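PDB 7D86: PHD finger protein 14 from Danio rerio, which binds histone H3, preferentially unmodified, through its zinc fingers and represses PDGFRA expression, thereby helping to regulate mesenchymal cell proliferation. Local coordinates for residues 24-29 with 35-40; 74-79 with 124-129; 160-163 with 167-170. One frame throughout, in Å; residues are numbered along the deposited sequence.

Contact 1. Residues 24-29 with 35-40. With ZN (zinc ion), chain E; ZN (zinc ion), chain F.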
loop_
_atom_site.group_PDB
_atom_site.type_symbol
_atom_site.label_atom_id
_atom_site.label_comp_id
_atom_site.label_asym_id
_atom_site.label_seq_id
_atom_site.Cartn_x
_atom_site.Cartn_y
_atom_site.Cartn_z
ATOM N N ASP A 24 13.684 13.496 -2.731
ATOM C CA ASP A 24 12.530 12.635 -2.974
ATOM C C ASP A 24 11.325 13.516 -3.293
ATOM O O ASP A 24 10.665 14.037 -2.389
ATOM C CB ASP A 24 12.260 11.738 -1.770
ATOM C CG ASP A 24 11.324 10.595 -2.098
ATOM O OD1 ASP A 24 10.857 10.523 -3.254
ATOM O OD2 ASP A 24 11.060 9.767 -1.202
ATOM N N GLU A 25 11.041 13.673 -4.581
ATOM C CA GLU A 25 9.892 14.448 -5.021
ATOM C C GLU A 25 8.685 13.541 -5.216
ATOM O O GLU A 25 8.817 12.340 -5.462
ATOM C CB GLU A 25 10.202 15.193 -6.321
ATOM C CG GLU A 25 11.243 16.290 -6.169
ATOM C CD GLU A 25 11.276 17.237 -7.352
ATOM O OE1 GLU A 25 11.108 16.767 -8.497
ATOM O OE2 GLU A 25 11.464 18.454 -7.135
ATOM N N ILE A 26 7.500 14.128 -5.094
ATOM C CA ILE A 26 6.252 13.430 -5.378
ATOM C C ILE A 26 5.943 13.619 -6.858
ATOM O O ILE A 26 5.634 14.728 -7.301
ATOM C CB ILE A 26 5.107 13.941 -4.496
ATOM C CG1 ILE A 26 5.301 13.469 -3.050
ATOM C CG2 ILE A 26 3.760 13.487 -5.044
ATOM C CD1 ILE A 26 4.133 13.786 -2.136
ATOM N N ILE A 27 6.035 12.541 -7.626
ATOM C CA ILE A 27 5.777 12.579 -9.055
ATOM C C ILE A 27 4.364 12.076 -9.302
ATOM O O ILE A 27 3.746 11.423 -8.458
ATOM C CB ILE A 27 6.806 11.750 -9.853
ATOM C CG1 ILE A 27 6.778 10.293 -9.388
ATOM C CG2 ILE A 27 8.201 12.346 -9.700
ATOM C CD1 ILE A 27 7.720 9.386 -10.150
ATOM N N GLN A 28 3.837 12.393 -10.482
ATOM C CA GLN A 28 2.454 12.093 -10.814
ATOM C C GLN A 28 2.393 11.427 -12.177
ATOM O O GLN A 28 3.050 11.877 -13.125
ATOM C CB GLN A 28 1.596 13.363 -10.802
ATOM C CG GLN A 28 0.141 13.136 -11.160
ATOM C CD GLN A 28 -0.702 14.372 -10.910
ATOM O OE1 GLN A 28 -0.292 15.490 -11.231
ATOM N NE2 GLN A 28 -1.876 14.180 -10.319
ATOM N N CYS A 29 1.610 10.360 -12.275
ATOM C CA CYS A 29 1.460 9.692 -13.557
ATOM C C CYS A 29 0.671 10.585 -14.504
ATOM O O CYS A 29 -0.430 11.034 -14.175
ATOM C CB CYS A 29 0.758 8.350 -13.389
ATOM S SG CYS A 29 0.532 7.499 -14.959
ATOM N N THR A 35 -0.156 9.648 -7.691
ATOM C CA THR A 35 0.945 10.429 -7.144
ATOM C C THR A 35 1.709 9.590 -6.133
ATOM O O THR A 35 1.105 8.878 -5.326
ATOM C CB THR A 35 0.436 11.710 -6.476
ATOM O OG1 THR A 35 -0.609 11.382 -5.555
ATOM C CG2 THR A 35 -0.101 12.684 -7.519
ATOM N N VAL A 36 3.038 9.681 -6.174
ATOM C CA VAL A 36 3.884 8.813 -5.362
ATOM C C VAL A 36 5.241 9.473 -5.193
ATOM O O VAL A 36 5.723 10.183 -6.084
ATOM C CB VAL A 36 3.998 7.405 -6.002
ATOM C CG1 VAL A 36 4.724 7.477 -7.351
ATOM C CG2 VAL A 36 4.695 6.431 -5.055
ATOM N N HIS A 37 5.848 9.274 -4.015
ATOM C CA HIS A 37 7.253 9.593 -3.822
ATOM C C HIS A 37 8.098 8.779 -4.790
ATOM O O HIS A 37 7.854 7.586 -4.992
ATOM C CB HIS A 37 7.700 9.268 -2.388
ATOM C CG HIS A 37 7.260 10.257 -1.351
ATOM N ND1 HIS A 37 6.498 9.895 -0.261
ATOM C CD2 HIS A 37 7.522 11.579 -1.206
ATOM C CE1 HIS A 37 6.286 10.956 0.498
ATOM N NE2 HIS A 37 6.895 11.991 -0.053
ATOM N N GLU A 38 9.099 9.431 -5.388
ATOM C CA GLU A 38 10.147 8.698 -6.090
ATOM C C GLU A 38 10.672 7.548 -5.236
ATOM O O GLU A 38 10.761 6.403 -5.697
ATOM C CB GLU A 38 11.294 9.643 -6.459
ATOM C CG GLU A 38 10.982 10.644 -7.549
ATOM C CD GLU A 38 12.045 11.723 -7.652
ATOM O OE1 GLU A 38 12.655 12.058 -6.614
ATOM O OE2 GLU A 38 12.275 12.233 -8.766
ATOM N N GLY A 39 11.012 7.839 -3.978
ATOM C CA GLY A 39 11.564 6.836 -3.085
ATOM C C GLY A 39 10.581 5.764 -2.672
ATOM O O GLY A 39 11.002 4.696 -2.222
ATOM N N CYS A 40 9.282 6.012 -2.822
ATOM C CA CYS A 40 8.288 4.989 -2.528
ATOM C C CYS A 40 7.944 4.124 -3.734
ATOM O O CYS A 40 7.161 3.179 -3.592
ATOM C CB CYS A 40 7.011 5.630 -1.974
ATOM S SG CYS A 40 7.197 6.348 -0.323
HETATM ZN ZN ZN E . 5.631 8.040 -0.058
HETATM ZN ZN ZN F . -0.710 5.588 -14.283
#

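Contact 2. Residues 74-79 with 124-129. With ZN (zinc ion), chain C.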
loop_
_atom_site.group_PDB
_atom_site.type_symbol
_atom_site.label_atom_id
_atom_site.label_comp_id
_atom_site.label_asym_id
_atom_site.label_seq_id
_atom_site.Cartn_x
_atom_site.Cartn_y
_atom_site.Cartn_z
ATOM N N SER A 74 -5.906 -5.171 -11.278
ATOM C CA SER A 74 -6.366 -5.507 -9.941
ATOM C C SER A 74 -5.192 -6.058 -9.150
ATOM O O SER A 74 -4.252 -6.617 -9.718
ATOM C CB SER A 74 -7.499 -6.536 -9.982
ATOM O OG SER A 74 -8.664 -5.985 -10.578
ATOM N N CYS A 75 -5.241 -5.889 -7.831
ATOM C CA CYS A 75 -4.194 -6.415 -6.970
ATOM C C CYS A 75 -4.457 -7.882 -6.663
ATOM O O CYS A 75 -5.598 -8.284 -6.422
ATOM C CB CYS A 75 -4.115 -5.609 -5.668
ATOM S SG CYS A 75 -2.751 -6.097 -4.587
ATOM N N GLU A 76 -3.394 -8.686 -6.672
ATOM C CA GLU A 76 -3.528 -10.081 -6.273
ATOM C C GLU A 76 -3.850 -10.231 -4.793
ATOM O O GLU A 76 -4.276 -11.312 -4.370
ATOM C CB GLU A 76 -2.243 -10.847 -6.591
ATOM C CG GLU A 76 -1.942 -10.945 -8.090
ATOM C CD GLU A 76 -3.051 -11.643 -8.852
ATOM O OE1 GLU A 76 -3.438 -12.765 -8.453
ATOM O OE2 GLU A 76 -3.542 -11.070 -9.847
ATOM N N LEU A 77 -3.663 -9.179 -4.001
ATOM C CA LEU A 77 -3.674 -9.306 -2.551
ATOM C C LEU A 77 -4.791 -8.534 -1.873
ATOM O O LEU A 77 -4.918 -8.624 -0.645
ATOM C CB LEU A 77 -2.330 -8.844 -1.966
ATOM C CG LEU A 77 -1.051 -9.474 -2.519
ATOM C CD1 LEU A 77 0.155 -8.758 -1.915
ATOM C CD2 LEU A 77 -0.988 -10.975 -2.224
ATOM N N CYS A 78 -5.593 -7.778 -2.615
ATOM C CA CYS A 78 -6.626 -6.943 -2.021
ATOM C C CYS A 78 -7.617 -6.548 -3.109
ATOM O O CYS A 78 -7.304 -6.658 -4.305
ATOM C CB CYS A 78 -6.022 -5.686 -1.367
ATOM S SG CYS A 78 -5.713 -4.369 -2.571
ATOM N N PRO A 79 -8.816 -6.095 -2.738
ATOM C CA PRO A 79 -9.827 -5.752 -3.746
ATOM C C PRO A 79 -9.761 -4.331 -4.285
ATOM O O PRO A 79 -10.505 -4.015 -5.225
ATOM C CB PRO A 79 -11.146 -5.973 -2.991
ATOM C CG PRO A 79 -10.813 -5.658 -1.573
ATOM C CD PRO A 79 -9.393 -6.158 -1.376
ATOM N N SER A 124 -0.697 -19.450 -0.835
ATOM C CA SER A 124 -1.531 -20.293 0.008
ATOM C C SER A 124 -2.345 -19.496 1.017
ATOM O O SER A 124 -3.225 -20.071 1.667
ATOM C CB SER A 124 -0.661 -21.321 0.740
ATOM O OG SER A 124 0.185 -20.680 1.685
ATOM N N LYS A 125 -2.083 -18.195 1.162
ATOM C CA LYS A 125 -2.830 -17.368 2.101
ATOM C C LYS A 125 -4.069 -16.728 1.488
ATOM O O LYS A 125 -4.888 -16.187 2.235
ATOM C CB LYS A 125 -1.947 -16.249 2.672
ATOM C CG LYS A 125 -0.681 -16.711 3.367
ATOM C CD LYS A 125 -0.974 -17.333 4.710
ATOM C CE LYS A 125 0.305 -17.854 5.339
ATOM N NZ LYS A 125 0.023 -18.726 6.503
ATOM N N TYR A 126 -4.220 -16.752 0.162
ATOM C CA TYR A 126 -5.334 -16.049 -0.472
ATOM C C TYR A 126 -6.664 -16.554 0.075
ATOM O O TYR A 126 -6.912 -17.762 0.121
ATOM C CB TYR A 126 -5.312 -16.233 -1.994
ATOM C CG TYR A 126 -4.200 -15.540 -2.761
ATOM C CD1 TYR A 126 -2.976 -15.239 -2.170
ATOM C CD2 TYR A 126 -4.379 -15.197 -4.100
ATOM C CE1 TYR A 126 -1.960 -14.611 -2.892
ATOM C CE2 TYR A 126 -3.374 -14.572 -4.827
ATOM C CZ TYR A 126 -2.169 -14.282 -4.220
ATOM O OH TYR A 126 -1.174 -13.663 -4.952
ATOM N N GLY A 127 -7.518 -15.623 0.495
ATOM C CA GLY A 127 -8.833 -15.967 1.000
ATOM C C GLY A 127 -8.875 -16.630 2.358
ATOM O O GLY A 127 -9.952 -17.064 2.777
ATOM N N ALA A 128 -7.745 -16.711 3.069
ATOM C CA ALA A 128 -7.714 -17.430 4.341
ATOM C C ALA A 128 -8.462 -16.695 5.449
ATOM O O ALA A 128 -9.036 -17.337 6.337
ATOM C CB ALA A 128 -6.269 -17.677 4.772
ATOM N N LYS A 129 -8.452 -15.366 5.432
ATOM C CA LYS A 129 -9.061 -14.555 6.475
ATOM C C LYS A 129 -10.141 -13.661 5.879
ATOM O O LYS A 129 -10.191 -13.435 4.668
ATOM C CB LYS A 129 -8.011 -13.686 7.187
ATOM C CG LYS A 129 -6.973 -14.477 7.966
ATOM C CD LYS A 129 -7.586 -15.055 9.229
ATOM C CE LYS A 129 -6.799 -16.255 9.738
ATOM N NZ LYS A 129 -5.340 -15.975 9.836
HETATM ZN ZN ZN C . -3.493 -4.507 -2.976
#

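Contact 3. Residues 160-163 with 167-170. With ZN (zinc ion), chain D.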
loop_
_atom_site.group_PDB
_atom_site.type_symbol
_atom_site.label_atom_id
_atom_site.label_comp_id
_atom_site.label_asym_id
_atom_site.label_seq_id
_atom_site.Cartn_x
_atom_site.Cartn_y
_atom_site.Cartn_z
ATOM N N THR A 160 -4.859 -2.262 1.967
ATOM C CA THR A 160 -5.428 -1.020 1.451
ATOM C C THR A 160 -6.667 -0.590 2.225
ATOM O O THR A 160 -6.956 0.611 2.306
ATOM C CB THR A 160 -5.753 -1.165 -0.036
ATOM O OG1 THR A 160 -6.476 -2.383 -0.259
ATOM C CG2 THR A 160 -4.463 -1.191 -0.854
ATOM N N CYS A 161 -7.407 -1.546 2.789
ATOM C CA CYS A 161 -8.515 -1.193 3.666
ATOM C C CYS A 161 -8.002 -0.536 4.940
ATOM O O CYS A 161 -8.555 0.470 5.398
ATOM C CB CYS A 161 -9.354 -2.435 3.979
ATOM S SG CYS A 161 -10.304 -3.094 2.553
ATOM N N ALA A 162 -6.922 -1.080 5.509
ATOM C CA ALA A 162 -6.288 -0.433 6.651
ATOM C C ALA A 162 -5.711 0.919 6.259
ATOM O O ALA A 162 -5.776 1.880 7.035
ATOM C CB ALA A 162 -5.198 -1.344 7.232
ATOM N N GLN A 163 -5.146 1.019 5.051
ATOM C CA GLN A 163 -4.587 2.297 4.621
ATOM C C GLN A 163 -5.664 3.371 4.606
ATOM O O GLN A 163 -5.432 4.508 5.038
ATOM C CB GLN A 163 -3.948 2.161 3.231
ATOM C CG GLN A 163 -3.196 3.409 2.777
ATOM C CD GLN A 163 -2.744 3.345 1.326
ATOM O OE1 GLN A 163 -3.448 2.821 0.462
ATOM N NE2 GLN A 163 -1.561 3.883 1.055
ATOM N N LEU A 167 -4.462 3.364 9.249
ATOM C CA LEU A 167 -3.940 2.396 10.212
ATOM C C LEU A 167 -2.526 1.910 9.902
ATOM O O LEU A 167 -1.937 1.206 10.727
ATOM C CB LEU A 167 -4.884 1.189 10.295
ATOM C CG LEU A 167 -6.335 1.535 10.646
ATOM C CD1 LEU A 167 -7.176 0.275 10.694
ATOM C CD2 LEU A 167 -6.390 2.263 11.985
ATOM N N LEU A 168 -1.966 2.254 8.744
ATOM C CA LEU A 168 -0.638 1.789 8.359
ATOM C C LEU A 168 0.405 2.802 8.802
ATOM O O LEU A 168 0.244 4.006 8.584
ATOM C CB LEU A 168 -0.539 1.579 6.846
ATOM C CG LEU A 168 -1.557 0.654 6.185
ATOM C CD1 LEU A 168 -1.259 0.526 4.693
ATOM C CD2 LEU A 168 -1.547 -0.722 6.862
ATOM N N SER A 169 1.474 2.304 9.429
ATOM C CA SER A 169 2.561 3.142 9.907
ATOM C C SER A 169 3.894 2.610 9.404
ATOM O O SER A 169 4.052 1.415 9.136
ATOM C CB SER A 169 2.589 3.212 11.450
ATOM O OG SER A 169 1.362 3.685 11.976
ATOM N N GLU A 170 4.859 3.513 9.288
ATOM C CA GLU A 170 6.245 3.145 9.031
ATOM C C GLU A 170 7.102 3.778 10.115
ATOM O O GLU A 170 7.062 4.996 10.300
ATOM C CB GLU A 170 6.705 3.600 7.644
ATOM C CG GLU A 170 8.160 3.243 7.334
ATOM C CD GLU A 170 8.607 3.719 5.957
ATOM O OE1 GLU A 170 9.717 3.340 5.529
ATOM O OE2 GLU A 170 7.849 4.465 5.301
HETATM ZN ZN ZN D . -10.935 -5.291 2.911
HETATM O O HOH W 1 -2.827 4.456 6.614
#

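Contact 1. Residues 24-29 with 35-40
Ile27 and Val36 form the hydrogen-bonded pair of a short antiparallel hairpin, strands 26-28 and 35-37 of PHD-type finger 1: Ile27 N reaches Val36 O at 2.8 Å and Val36 N returns to Ile27 O at 3.0 Å. Just past the strands, Glu38 N continues the pattern to Glu25 O.

Two carboxylates then grip backbone N-H groups. Asp24 OD1 is met by Gly39 N at 2.8 Å, nearly straight (170°) and from above the carboxylate plane. With CG anti to the carbonyl carbon (chi1 -71°) and the chain extended beyond it, Glu38 carries OE1 back to Glu25 N at 3.1 Å, while its CG packs against Ile27 CG2. Glu38 thus bonds Glu25 twice, and an alanine here would probably leave Glu25 N without this acceptor and take the packing off Ile27 CG2.

Apolar contacts line both faces. Ile27 CG1 lies beside Val36 CG1, pointing the same way; on the opposite face, Ile26 CG1 slants against the imidazole of His37, 3.5 Å from CD2, while Thr35 CG2 runs alongside the Gln28 chain.

His37 ND1 and Cys40 SG bind one zinc ion with Cys12 and Cys15; Cys29 SG serves the other with Cys32, Cys64 and Cys67. His37 NE2 is hydrogen-bonded to Asn19 O, so both ring nitrogens hold its rotation. Cys29 at one end, His37 and Cys40 at the other, make the hairpin a link between the sites.

Contact 2. Residues 74-79 with 124-129
Tyr126 lays one face of its ring over the backbone carbonyl of Glu76, within the zinc knuckle of the C2HC pre-PHD finger, whose Cys75 and Cys78 bind zinc together with His95 and Cys98. Glu76 O sits 3.4 Å from Tyr126 CE2 and 3.6 Å from CZ, so the carbonyl oxygen lies over the ring face near the CE2–CZ bond. The two side chains cross at a slant, with the carboxylate and ring planes 37° apart, and the phenol oxygen comes to 3.4 Å from Glu76 CB. The Glu76 chain bends at chi2 (-60°), which leaves OE1 only loosely near CE2.

Leu77 meets the same ring obliquely through a single methyl, CD2, at 3.8 Å from Tyr126 CE1. No hydrogen bond joins the two segments; packing does the work. Tyr126 itself stands on the type II turn from Lys125 to Ala128, where Gly127 takes the positive phi, and its ring also touches Leu118 and Val144. The contact therefore sets the turn at 125-128 against the knuckle. Within the knuckle itself, Leu77 N donates to Cys75 SG at 3.3 Å.

Contact 3. Residues 160-163 with 167-170
Ala162 and Gln163, on one turn of helix 159-164, meet Leu167 and Leu168 where the chain comes back as strand 168-170. At the start of the helical segment, Thr160 points away from 167-170 and packs on Val97 and Cys98 of helix 96-101. Cys161 faces away too: its SG binds a zinc ion at 2.3 Å, a site completed by Cys131, Cys134 and His158.

Ala162 is the first residue to touch the returning chain. Its carbonyl oxygen accepts Leu167 N at 3.0 Å, with the donor tilted 34° from the carbonyl plane, and its methyl CB points into the leucines, 3.7 Å from Leu168 CD2 and 4.0 Å from Leu167 CB.

Gln163 follows, and its CB packs at 3.5 Å from Leu168 CD1. The two methyls of Leu168 thus divide their work, CD2 on Ala162 and CD1 on Gln163, while its CG rests against Gln163 N and CA. From CB the glutamine runs out extended, with CG anti to the backbone N (chi1 -173°), and its NE2 bonds to Cys13 O in the first PHD finger. The backbone oxygen Gln163 O accepts a hydrogen bond from a water at 3.0 Å, and that water accepts from Leu168 N at 3.2 Å, making a second, bridged link beside the direct one.

Leu168 also packs on Val97 and Tyr101 of helix 96-101. Helix 159-164, which follows the zinc ligand His158 and carries Cys161, turns back into a strand that pairs with 181-183 and belongs to the cross-braced zinc fold of PHD-type finger 2.

How the contacts relate
The three contacts follow one another along the chain and sample the three zinc-binding modules of the PZP unit: contact 1 in PHD-type finger 1, contact 2 at the pre-PHD knuckle and contact 3 in PHD-type finger 2. Contacts 2 and 3 touch directly, Cys78 SG lying 3.1 Å from Thr160 OG1, although their centres are about 16 Å apart. Contacts 1 and 3 do not touch, with nearest atoms about 6 Å apart; contacts 1 and 2 lie on opposite sides of the chain's centre, about 26 Å between centres. Each holds zinc ligands, and the region containing these fingers is required for binding histone H3.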